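Local coordinates for Myo-inositol phosphohydrolase (PDB 4WU3), which probably removes phosphate groups from myo-inositol hexakisphosphate, as a phytase of the tyrosine-phosphatase-like family, and here binds inositol-(1,3,4,5)-tetrakisphosphate, at residues M255-K260 and I271-L276; Y340-D345 and G427-N432; A518-F523 and M551-M556. The protein carries 2 engineered substitutions. All coordinates share one frame; numbering follows the deposited sequence.

The chain carries two tyrosine-phosphatase-like family regions. Interaction 1 joins two helices in the first of them. Interaction 3 joins two helices in the second. Interactions 1 and 3 lie on opposite sides of the chain's centre, with their own centres about 50 Å apart. Interaction 2 is part of a mixed sheet and stands closer to interaction 3, about 28 Å between centres and about 17 Å between nearest atoms. Interaction 2 reaches the bound inositol tetrakisphosphate directly, through R343. In interaction 3 the side chain of M553 stays about 11 Å from a bound inositol tetrakisphosphate. No two of the three contacts touch, and they follow one another along the chain.

Interaction 1 (M255-K260 and I271-L276); sequences MHDILK and IQRQKL
D257 of helix 247-261 reaches across to R273 and Q274 of helix 267-276. Its carboxylate receives every hydrogen bond between the two segments. The motif is a side-on, two-nitrogen arginine-carboxylate salt bridge that ties two successive helices within a tyrosine-phosphatase-like region. The backbones stay well apart: the nearest CA atoms, those of D257 and Q274, are 8.4 Å from each other. Polar side chains span the space between them. R273 NH2 donates to D257 OD1 at 2.7 Å, and R273 NE donates to D257 OD2 at 2.9 Å. Both bonds are nearly straight. Each oxygen offers its syn lone pair, and each lies close to the guanidinium plane. The two flat groups are therefore almost coplanar, with 18° between their planes. The paired N-H to O bonds hold both groups against rotation. The first torsion of R273 sets CG between the backbone N and the carbonyl carbon (chi1 70°). From there the chain runs extended to NE, which brings the edge of the guanidinium to D257. The other nitrogen, R273 NH1, turns to the backbone oxygens of T82 and K84, so the same group also joins the helix pair to a loop. D257 OD1 has a second partner in N261 ND2, on its own helix. All three contact residues are buried, and the opposed charges are likely to keep the aspartate ionised there. Q274 comes from another direction. Its side chain bends at chi2, and its amide plane stands 82° from the carboxylate plane. D257 OD2 thus takes two donors, R273 NE on the syn side and Q274 NE2 on the anti side, the latter at 3.0 Å and tilted out of the carboxylate plane.

Interaction 2 (Y340-D345 and G427-N432); sequences YIWRLD and GVFNGN. With 4IP (inositol-(1,3,4,5)-tetrakisphosphate), chain F.
The indole of W342 takes the edge of the F429 ring on one face. This is an edge-to-face pair: the six-membered ring of W342 and the ring of F429 have centroids 4.8 Å apart, with planes at 62°. F429 CE2 and CZ do the touching. F429 CE2 lies 3.7 Å from W342 CD2, and F429 CZ lies 3.8 Å from W342 CE2. W436 also meets the indole. Both W342 and F429 pack on L460 of helix 449-463, so the pair sits between the sheet and this helix. A third flat group, the guanidinium of R343, meets the ligand at its edge. R343 NH2 donates to O6P of the inositol tetrakisphosphate at 2.6 Å. R343 NH1 donates to O5P of the same phosphate at 3.2 Å and makes a weak bond to O6P. With CG anti to the backbone N (chi1 171°) and an extended chain, R343 reaches out to the phosphate. D345 OD1 lies well out of the guanidinium plane and offers R343 only a long charge interaction. D345 also pairs with R422. Further along the strand, L344 CD1 rests against N432 CB at 3.9 Å. N432 OD1 is hydrogen-bonded to D348 N. F429 and N432 bracket a type I' turn, with N-H to O bonds in both directions between them. This closes a two-residue beta hairpin, whose second strand, 432-438, lies between strands 426-429 and 342-346 in a mixed sheet. The sheet thus packs W342 and F429 against a helix and, through R343, supplies an arginine to the phosphate-binding pocket.

Interaction 3 (A518-F523 and M551-M556); sequences ANIDEF and MAMYDM
I520 and M553 meet at about a right angle, methyl to sulfur. I520 CD1 lies 3.6 Å from M553 SD, and I520 CG1 follows at 3.9 Å from the same sulfur. M553 is bent at its last torsion (chi3 -91°), which brings its methyl CE alongside as well, 4.0 Å from I520 CD1. F606 of helix 593-613 packs on both side chains. An alanine in place of I520 would remove the branch that reaches the sulfur, and would probably open a gap beside M553 SD and let the thioether turn more freely. One turn further on, F523 points its ring at Y554. The first torsion of F523 sets CG anti to the backbone N (chi1 179°), and the ring reaches out toward the other helix. Its far edge, CE2 and CZ, does the touching. The two helices are 517-529 and 545-558. The second starts at the phosphate-binding loop, S540 to R546, which lines the inositol phosphate pocket: the P-loop of the tyrosine phosphatase fold, followed by its helix. F523 also meets the ring of F538 on strand 535-539 and packs on I507 of strand 503-509, so its ring is also part of the packing of helix on sheet. F523 CZ comes within 3.7 Å of Y554 CD1 and within 3.9 Å of Y554 CB. Y554 CG lies in the plane of the F523 ring, at its edge. The two ring planes are 82° apart, with centroids at 5.7 Å, an oblique meeting in which F523 touches the root of the tyrosine side chain as well as its ring.

Interaction 1 (M255-K260 and I271-L276)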
loop_
_atom_site.group_PDB
_atom_site.type_symbol
_atom_site.label_atom_id
_atom_site.label_comp_id
_atom_site.label_asym_id
_atom_site.label_seq_id
_atom_site.Cartn_x
_atom_site.Cartn_y
_atom_site.Cartn_z
ATOM N N MET A 255 -7.072 -19.350 3.619
ATOM C CA MET A 255 -7.411 -19.387 5.049
ATOM C C MET A 255 -8.160 -20.670 5.441
ATOM O O MET A 255 -7.859 -21.301 6.453
ATOM C CB MET A 255 -8.258 -18.172 5.438
ATOM C CG MET A 255 -7.500 -16.856 5.423
ATOM S SD MET A 255 -8.609 -15.434 5.531
ATOM C CE MET A 255 -9.297 -15.654 7.178
ATOM N N HIS A 256 -9.145 -21.046 4.637
ATOM C CA HIS A 256 -9.922 -22.260 4.879
ATOM C C HIS A 256 -9.007 -23.487 4.917
ATOM O O HIS A 256 -9.053 -24.281 5.859
ATOM C CB HIS A 256 -10.986 -22.410 3.781
ATOM C CG HIS A 256 -12.044 -23.430 4.079
ATOM N ND1 HIS A 256 -13.251 -23.107 4.662
ATOM C CD2 HIS A 256 -12.079 -24.763 3.859
ATOM C CE1 HIS A 256 -13.980 -24.201 4.799
ATOM N NE2 HIS A 256 -13.294 -25.218 4.310
ATOM N N ASP A 257 -8.174 -23.626 3.887
ATOM C CA ASP A 257 -7.243 -24.747 3.771
ATOM C C ASP A 257 -6.366 -24.788 5.027
ATOM O O ASP A 257 -6.152 -25.843 5.619
ATOM C CB ASP A 257 -6.396 -24.565 2.512
ATOM C CG ASP A 257 -5.692 -25.838 2.070
ATOM O OD1 ASP A 257 -5.487 -26.751 2.896
ATOM O OD2 ASP A 257 -5.313 -25.919 0.883
ATOM N N ILE A 258 -5.884 -23.622 5.450
ATOM C CA ILE A 258 -5.046 -23.519 6.638
ATOM C C ILE A 258 -5.774 -23.967 7.914
ATOM O O ILE A 258 -5.218 -24.689 8.747
ATOM C CB ILE A 258 -4.561 -22.066 6.817
ATOM C CG1 ILE A 258 -3.416 -21.765 5.837
ATOM C CG2 ILE A 258 -4.150 -21.817 8.256
ATOM C CD1 ILE A 258 -3.179 -20.286 5.618
ATOM N N LEU A 259 -7.017 -23.530 8.070
ATOM C CA LEU A 259 -7.835 -23.925 9.224
ATOM C C LEU A 259 -8.064 -25.440 9.286
ATOM O O LEU A 259 -8.181 -26.011 10.370
ATOM C CB LEU A 259 -9.180 -23.210 9.190
ATOM C CG LEU A 259 -9.167 -21.750 9.638
ATOM C CD1 LEU A 259 -10.441 -21.039 9.212
ATOM C CD2 LEU A 259 -8.970 -21.669 11.149
ATOM N N LYS A 260 -8.127 -26.085 8.129
ATOM C CA LYS A 260 -8.320 -27.527 8.080
ATOM C C LYS A 260 -7.005 -28.309 8.137
ATOM O O LYS A 260 -6.978 -29.422 8.625
ATOM C CB LYS A 260 -9.053 -27.925 6.799
ATOM C CG LYS A 260 -10.434 -27.338 6.644
ATOM C CD LYS A 260 -11.389 -27.913 7.661
ATOM C CE LYS A 260 -12.791 -27.404 7.386
ATOM N NZ LYS A 260 -13.815 -28.052 8.252
ATOM N N ILE A 271 -0.421 -22.539 -0.539
ATOM C CA ILE A 271 -0.408 -21.448 -1.518
ATOM C C ILE A 271 -0.391 -21.998 -2.947
ATOM O O ILE A 271 -1.178 -21.574 -3.794
ATOM C CB ILE A 271 0.819 -20.525 -1.312
ATOM C CG1 ILE A 271 0.684 -19.748 -0.003
ATOM C CG2 ILE A 271 0.979 -19.558 -2.485
ATOM C CD1 ILE A 271 -0.474 -18.780 -0.000
ATOM N N GLN A 272 0.509 -22.945 -3.205
ATOM C CA GLN A 272 0.612 -23.555 -4.525
ATOM C C GLN A 272 -0.656 -24.309 -4.898
ATOM O O GLN A 272 -1.153 -24.146 -6.012
ATOM C CB GLN A 272 1.797 -24.507 -4.602
ATOM C CG GLN A 272 3.121 -23.815 -4.837
ATOM C CD GLN A 272 3.052 -22.868 -6.010
ATOM O OE1 GLN A 272 2.812 -23.281 -7.138
ATOM N NE2 GLN A 272 3.248 -21.579 -5.742
ATOM N N ARG A 273 -1.190 -25.136 -4.001
ATOM C CA ARG A 273 -2.338 -25.938 -4.420
ATOM C C ARG A 273 -3.587 -25.087 -4.667
ATOM O O ARG A 273 -4.369 -25.385 -5.569
ATOM C CB ARG A 273 -2.594 -27.130 -3.500
ATOM C CG ARG A 273 -3.101 -26.830 -2.108
ATOM C CD ARG A 273 -2.787 -28.029 -1.232
ATOM N NE ARG A 273 -3.556 -28.044 -0.001
ATOM C CZ ARG A 273 -3.685 -29.111 0.781
ATOM N NH1 ARG A 273 -3.082 -30.252 0.464
ATOM N NH2 ARG A 273 -4.414 -29.036 1.883
ATOM N N GLN A 274 -3.748 -23.997 -3.918
ATOM C CA GLN A 274 -4.875 -23.101 -4.171
ATOM C C GLN A 274 -4.724 -22.357 -5.497
ATOM O O GLN A 274 -5.716 -21.918 -6.071
ATOM C CB GLN A 274 -5.089 -22.132 -3.013
ATOM C CG GLN A 274 -5.565 -22.813 -1.728
ATOM C CD GLN A 274 -6.937 -23.477 -1.845
ATOM O OE1 GLN A 274 -7.836 -22.973 -2.529
ATOM N NE2 GLN A 274 -7.110 -24.600 -1.148
ATOM N N LYS A 275 -3.496 -22.238 -6.001
ATOM C CA LYS A 275 -3.293 -21.732 -7.362
ATOM C C LYS A 275 -3.639 -22.818 -8.370
ATOM O O LYS A 275 -4.315 -22.561 -9.361
ATOM C CB LYS A 275 -1.854 -21.266 -7.595
ATOM C CG LYS A 275 -1.482 -21.160 -9.071
ATOM C CD LYS A 275 -2.160 -19.968 -9.722
ATOM C CE LYS A 275 -2.273 -20.107 -11.237
ATOM N NZ LYS A 275 -3.416 -20.982 -11.661
ATOM N N LEU A 276 -3.192 -24.040 -8.110
ATOM C CA LEU A 276 -3.397 -25.129 -9.062
ATOM C C LEU A 276 -4.876 -25.454 -9.333
ATOM O O LEU A 276 -5.220 -25.838 -10.449
ATOM C CB LEU A 276 -2.647 -26.378 -8.605
ATOM C CG LEU A 276 -1.128 -26.222 -8.699
ATOM C CD1 LEU A 276 -0.403 -27.283 -7.892
ATOM C CD2 LEU A 276 -0.678 -26.266 -10.149
#

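Interaction 2 (Y340-D345 and G427-N432)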
loop_
_atom_site.group_PDB
_atom_site.type_symbol
_atom_site.label_atom_id
_atom_site.label_comp_id
_atom_site.label_asym_id
_atom_site.label_seq_id
_atom_site.Cartn_x
_atom_site.Cartn_y
_atom_site.Cartn_z
ATOM N N TYR A 340 -7.948 10.099 25.979
ATOM C CA TYR A 340 -6.572 10.366 26.363
ATOM C C TYR A 340 -6.390 11.747 27.021
ATOM O O TYR A 340 -5.267 12.130 27.361
ATOM C CB TYR A 340 -5.684 10.268 25.128
ATOM C CG TYR A 340 -6.159 11.197 24.042
ATOM C CD1 TYR A 340 -5.832 12.539 24.079
ATOM C CD2 TYR A 340 -6.962 10.745 23.003
ATOM C CE1 TYR A 340 -6.268 13.415 23.105
ATOM C CE2 TYR A 340 -7.404 11.617 22.015
ATOM C CZ TYR A 340 -7.050 12.956 22.078
ATOM O OH TYR A 340 -7.456 13.869 21.126
ATOM N N ILE A 341 -7.477 12.492 27.201
ATOM C CA ILE A 341 -7.393 13.806 27.839
ATOM C C ILE A 341 -8.707 14.212 28.493
ATOM O O ILE A 341 -9.788 13.834 28.038
ATOM C CB ILE A 341 -6.987 14.893 26.813
ATOM C CG1 ILE A 341 -6.514 16.169 27.516
ATOM C CG2 ILE A 341 -8.144 15.211 25.878
ATOM C CD1 ILE A 341 -5.956 17.222 26.581
ATOM N N TRP A 342 -8.609 14.991 29.563
ATOM C CA TRP A 342 -9.790 15.606 30.141
ATOM C C TRP A 342 -10.072 16.913 29.406
ATOM O O TRP A 342 -9.312 17.878 29.466
ATOM C CB TRP A 342 -9.627 15.846 31.640
ATOM C CG TRP A 342 -9.745 14.598 32.463
ATOM C CD1 TRP A 342 -8.738 13.957 33.112
ATOM C CD2 TRP A 342 -10.939 13.839 32.721
ATOM N NE1 TRP A 342 -9.222 12.836 33.760
ATOM C CE2 TRP A 342 -10.571 12.746 33.537
ATOM C CE3 TRP A 342 -12.278 13.973 32.335
ATOM C CZ2 TRP A 342 -11.494 11.796 33.974
ATOM C CZ3 TRP A 342 -13.191 13.027 32.763
ATOM C CH2 TRP A 342 -12.798 11.958 33.585
ATOM N N ARG A 343 -11.176 16.910 28.682
ATOM C CA ARG A 343 -11.620 18.060 27.943
ATOM C C ARG A 343 -12.469 18.930 28.848
ATOM O O ARG A 343 -13.303 18.430 29.598
ATOM C CB ARG A 343 -12.465 17.581 26.774
ATOM C CG ARG A 343 -13.191 18.677 26.019
ATOM C CD ARG A 343 -14.066 18.070 24.932
ATOM N NE ARG A 343 -14.415 19.038 23.897
ATOM C CZ ARG A 343 -15.155 18.755 22.825
ATOM N NH1 ARG A 343 -15.632 17.531 22.638
ATOM N NH2 ARG A 343 -15.425 19.700 21.936
ATOM N N LEU A 344 -12.249 20.234 28.770
ATOM C CA LEU A 344 -13.128 21.204 29.394
ATOM C C LEU A 344 -14.324 21.480 28.487
ATOM O O LEU A 344 -14.205 22.217 27.519
ATOM C CB LEU A 344 -12.359 22.501 29.640
ATOM C CG LEU A 344 -13.163 23.710 30.113
ATOM C CD1 LEU A 344 -13.887 23.404 31.416
ATOM C CD2 LEU A 344 -12.210 24.885 30.279
ATOM N N ASP A 345 -15.473 20.890 28.804
ATOM C CA ASP A 345 -16.679 21.048 27.987
ATOM C C ASP A 345 -17.244 22.443 28.152
ATOM O O ASP A 345 -17.606 23.099 27.182
ATOM C CB ASP A 345 -17.753 20.032 28.389
ATOM C CG ASP A 345 -17.426 18.617 27.937
ATOM O OD1 ASP A 345 -16.643 18.467 26.982
ATOM O OD2 ASP A 345 -17.957 17.657 28.532
ATOM N N GLY A 427 -18.275 14.403 33.580
ATOM C CA GLY A 427 -18.637 14.740 34.947
ATOM C C GLY A 427 -18.336 16.183 35.258
ATOM O O GLY A 427 -18.320 17.024 34.364
ATOM N N VAL A 428 -18.092 16.465 36.530
ATOM C CA VAL A 428 -17.832 17.828 36.987
ATOM C C VAL A 428 -16.577 17.868 37.851
ATOM O O VAL A 428 -16.485 17.162 38.857
ATOM C CB VAL A 428 -19.026 18.377 37.804
ATOM C CG1 VAL A 428 -18.824 19.847 38.144
ATOM C CG2 VAL A 428 -20.316 18.201 37.028
ATOM N N PHE A 429 -15.614 18.687 37.435
ATOM C CA PHE A 429 -14.394 18.958 38.207
ATOM C C PHE A 429 -14.408 20.402 38.672
ATOM O O PHE A 429 -14.412 21.303 37.832
ATOM C CB PHE A 429 -13.144 18.790 37.344
ATOM C CG PHE A 429 -12.819 17.370 36.994
ATOM C CD1 PHE A 429 -13.492 16.314 37.584
ATOM C CD2 PHE A 429 -11.812 17.097 36.091
ATOM C CE1 PHE A 429 -13.178 15.007 37.271
ATOM C CE2 PHE A 429 -11.487 15.793 35.770
ATOM C CZ PHE A 429 -12.175 14.746 36.357
ATOM N N ASN A 430 -14.388 20.629 39.987
ATOM C CA ASN A 430 -14.373 22.003 40.540
ATOM C C ASN A 430 -15.482 22.896 39.994
ATOM O O ASN A 430 -15.298 24.106 39.860
ATOM C CB ASN A 430 -13.044 22.710 40.248
ATOM C CG ASN A 430 -11.840 21.961 40.779
ATOM O OD1 ASN A 430 -11.933 21.186 41.724
ATOM N ND2 ASN A 430 -10.688 22.209 40.171
ATOM N N GLY A 431 -16.624 22.306 39.664
ATOM C CA GLY A 431 -17.744 23.075 39.137
ATOM C C GLY A 431 -17.786 23.127 37.623
ATOM O O GLY A 431 -18.807 23.521 37.040
ATOM N N ASN A 432 -16.685 22.741 36.978
ATOM C CA ASN A 432 -16.600 22.758 35.511
ATOM C C ASN A 432 -17.016 21.424 34.914
ATOM O O ASN A 432 -16.659 20.373 35.433
ATOM C CB ASN A 432 -15.170 23.049 35.047
ATOM C CG ASN A 432 -14.610 24.328 35.622
ATOM O OD1 ASN A 432 -15.166 25.408 35.455
ATOM N ND2 ASN A 432 -13.486 24.208 36.309
HETATM C C1 4IP F . -21.980 17.588 18.317
HETATM O O1 4IP F . -23.176 17.898 19.032
HETATM C C2 4IP F . -20.761 18.007 19.128
HETATM O O2 4IP F . -20.864 19.385 19.462
HETATM C C3 4IP F . -19.469 17.812 18.344
HETATM O O3 4IP F . -18.360 18.253 19.130
HETATM C C4 4IP F . -19.493 18.564 17.017
HETATM O O4 4IP F . -18.297 18.261 16.288
HETATM C C5 4IP F . -20.712 18.150 16.200
HETATM O O5 4IP F . -20.772 18.891 14.979
HETATM C C6 4IP F . -22.007 18.342 16.988
HETATM O O6 4IP F . -23.128 17.904 16.216
HETATM P P1 4IP F . -23.791 16.933 20.161
HETATM O O1P 4IP F . -24.321 15.753 19.395
HETATM O O2P 4IP F . -24.839 17.803 20.805
HETATM O O3P 4IP F . -22.629 16.634 21.075
HETATM P P3 4IP F . -17.142 17.244 19.454
HETATM O O4P 4IP F . -16.884 16.549 18.137
HETATM O O5P 4IP F . -17.687 16.355 20.548
HETATM O O6P 4IP F . -16.010 18.144 19.883
HETATM P P4 4IP F . -17.346 19.413 15.670
HETATM O O7P 4IP F . -17.130 20.386 16.804
HETATM O O8P 4IP F . -16.104 18.648 15.285
HETATM O O9P 4IP F . -18.156 19.959 14.510
HETATM P P5 4IP F . -21.284 18.171 13.626
HETATM O OPF 4IP F . -20.918 16.703 13.784
HETATM O OPG 4IP F . -20.511 18.899 12.546
HETATM O OPH 4IP F . -22.774 18.427 13.612
#

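Interaction 3 (A518-F523 and M551-M556)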
loop_
_atom_site.group_PDB
_atom_site.type_symbol
_atom_site.label_atom_id
_atom_site.label_comp_id
_atom_site.label_asym_id
_atom_site.label_seq_id
_atom_site.Cartn_x
_atom_site.Cartn_y
_atom_site.Cartn_z
ATOM N N ALA A 518 -31.599 0.745 19.744
ATOM C CA ALA A 518 -31.726 0.483 21.172
ATOM C C ALA A 518 -31.896 1.784 21.935
ATOM O O ALA A 518 -32.720 1.875 22.846
ATOM C CB ALA A 518 -30.504 -0.264 21.694
ATOM N N ASN A 519 -31.104 2.785 21.560
ATOM C CA ASN A 519 -31.132 4.070 22.238
ATOM C C ASN A 519 -32.453 4.808 22.056
ATOM O O ASN A 519 -32.919 5.492 22.965
ATOM C CB ASN A 519 -29.956 4.934 21.788
ATOM C CG ASN A 519 -28.659 4.505 22.434
ATOM O OD1 ASN A 519 -28.665 3.691 23.359
ATOM N ND2 ASN A 519 -27.543 5.047 21.961
ATOM N N ILE A 520 -33.060 4.642 20.890
ATOM C CA ILE A 520 -34.337 5.275 20.597
ATOM C C ILE A 520 -35.464 4.537 21.320
ATOM O O ILE A 520 -36.380 5.162 21.843
ATOM C CB ILE A 520 -34.604 5.334 19.073
ATOM C CG1 ILE A 520 -33.640 6.329 18.418
ATOM C CG2 ILE A 520 -36.040 5.734 18.787
ATOM C CD1 ILE A 520 -33.832 6.498 16.929
ATOM N N ASP A 521 -35.383 3.210 21.353
ATOM C CA ASP A 521 -36.334 2.395 22.102
ATOM C C ASP A 521 -36.306 2.763 23.581
ATOM O O ASP A 521 -37.353 2.834 24.227
ATOM C CB ASP A 521 -35.977 0.913 21.984
ATOM C CG ASP A 521 -36.589 0.256 20.772
ATOM O OD1 ASP A 521 -37.429 0.889 20.114
ATOM O OD2 ASP A 521 -36.233 -0.906 20.494
ATOM N N GLU A 522 -35.105 2.956 24.120
ATOM C CA GLU A 522 -34.964 3.353 25.514
ATOM C C GLU A 522 -35.722 4.647 25.734
ATOM O O GLU A 522 -36.449 4.772 26.704
ATOM C CB GLU A 522 -33.492 3.498 25.929
ATOM C CG GLU A 522 -33.299 3.953 27.372
ATOM C CD GLU A 522 -31.931 3.612 27.946
ATOM O OE1 GLU A 522 -31.041 3.158 27.193
ATOM O OE2 GLU A 522 -31.745 3.796 29.170
ATOM N N PHE A 523 -35.582 5.607 24.831
ATOM C CA PHE A 523 -36.315 6.850 24.996
ATOM C C PHE A 523 -37.831 6.667 24.897
ATOM O O PHE A 523 -38.580 7.268 25.663
ATOM C CB PHE A 523 -35.877 7.909 23.996
ATOM C CG PHE A 523 -36.633 9.206 24.134
ATOM C CD1 PHE A 523 -36.503 9.981 25.281
ATOM C CD2 PHE A 523 -37.476 9.642 23.138
ATOM C CE1 PHE A 523 -37.210 11.172 25.427
ATOM C CE2 PHE A 523 -38.187 10.828 23.274
ATOM C CZ PHE A 523 -38.053 11.597 24.420
ATOM N N MET A 551 -34.828 15.834 20.421
ATOM C CA MET A 551 -35.909 16.820 20.503
ATOM C C MET A 551 -36.891 16.694 19.321
ATOM O O MET A 551 -38.106 16.775 19.506
ATOM C CB MET A 551 -35.356 18.240 20.591
ATOM C CG MET A 551 -34.641 18.541 21.896
ATOM S SD MET A 551 -33.704 20.078 21.878
ATOM C CE MET A 551 -35.048 21.249 22.096
ATOM N N ALA A 552 -36.359 16.490 18.118
ATOM C CA ALA A 552 -37.176 16.339 16.925
ATOM C C ALA A 552 -38.014 15.059 16.976
ATOM O O ALA A 552 -39.153 15.037 16.512
ATOM C CB ALA A 552 -36.292 16.345 15.684
ATOM N N MET A 553 -37.452 13.990 17.533
ATOM C CA MET A 553 -38.187 12.731 17.643
ATOM C C MET A 553 -39.341 12.834 18.641
ATOM O O MET A 553 -40.430 12.311 18.404
ATOM C CB MET A 553 -37.250 11.597 18.053
ATOM C CG MET A 553 -36.436 11.041 16.903
ATOM S SD MET A 553 -35.479 9.610 17.400
ATOM C CE MET A 553 -33.932 10.347 17.921
ATOM N N TYR A 554 -39.090 13.491 19.765
ATOM C CA TYR A 554 -40.122 13.707 20.761
ATOM C C TYR A 554 -41.206 14.654 20.229
ATOM O O TYR A 554 -42.395 14.386 20.379
ATOM C CB TYR A 554 -39.494 14.262 22.040
ATOM C CG TYR A 554 -40.444 14.392 23.203
ATOM C CD1 TYR A 554 -41.230 13.324 23.603
ATOM C CD2 TYR A 554 -40.532 15.570 23.921
ATOM C CE1 TYR A 554 -42.094 13.434 24.674
ATOM C CE2 TYR A 554 -41.390 15.685 24.997
ATOM C CZ TYR A 554 -42.168 14.615 25.369
ATOM O OH TYR A 554 -43.030 14.736 26.443
ATOM N N ASP A 555 -40.795 15.759 19.608
ATOM C CA ASP A 555 -41.731 16.679 18.980
ATOM C C ASP A 555 -42.685 15.906 18.060
ATOM O O ASP A 555 -43.907 16.029 18.182
ATOM C CB ASP A 555 -40.969 17.752 18.203
ATOM C CG ASP A 555 -41.826 18.984 17.866
ATOM O OD1 ASP A 555 -43.054 18.986 18.127
ATOM O OD2 ASP A 555 -41.256 19.962 17.321
ATOM N N MET A 556 -42.123 15.099 17.158
ATOM C CA MET A 556 -42.917 14.328 16.201
ATOM C C MET A 556 -43.897 13.432 16.919
ATOM O O MET A 556 -45.071 13.343 16.540
ATOM C CB MET A 556 -42.039 13.407 15.353
ATOM C CG MET A 556 -41.311 14.070 14.215
ATOM S SD MET A 556 -40.218 12.886 13.406
ATOM C CE MET A 556 -38.813 13.946 13.119
#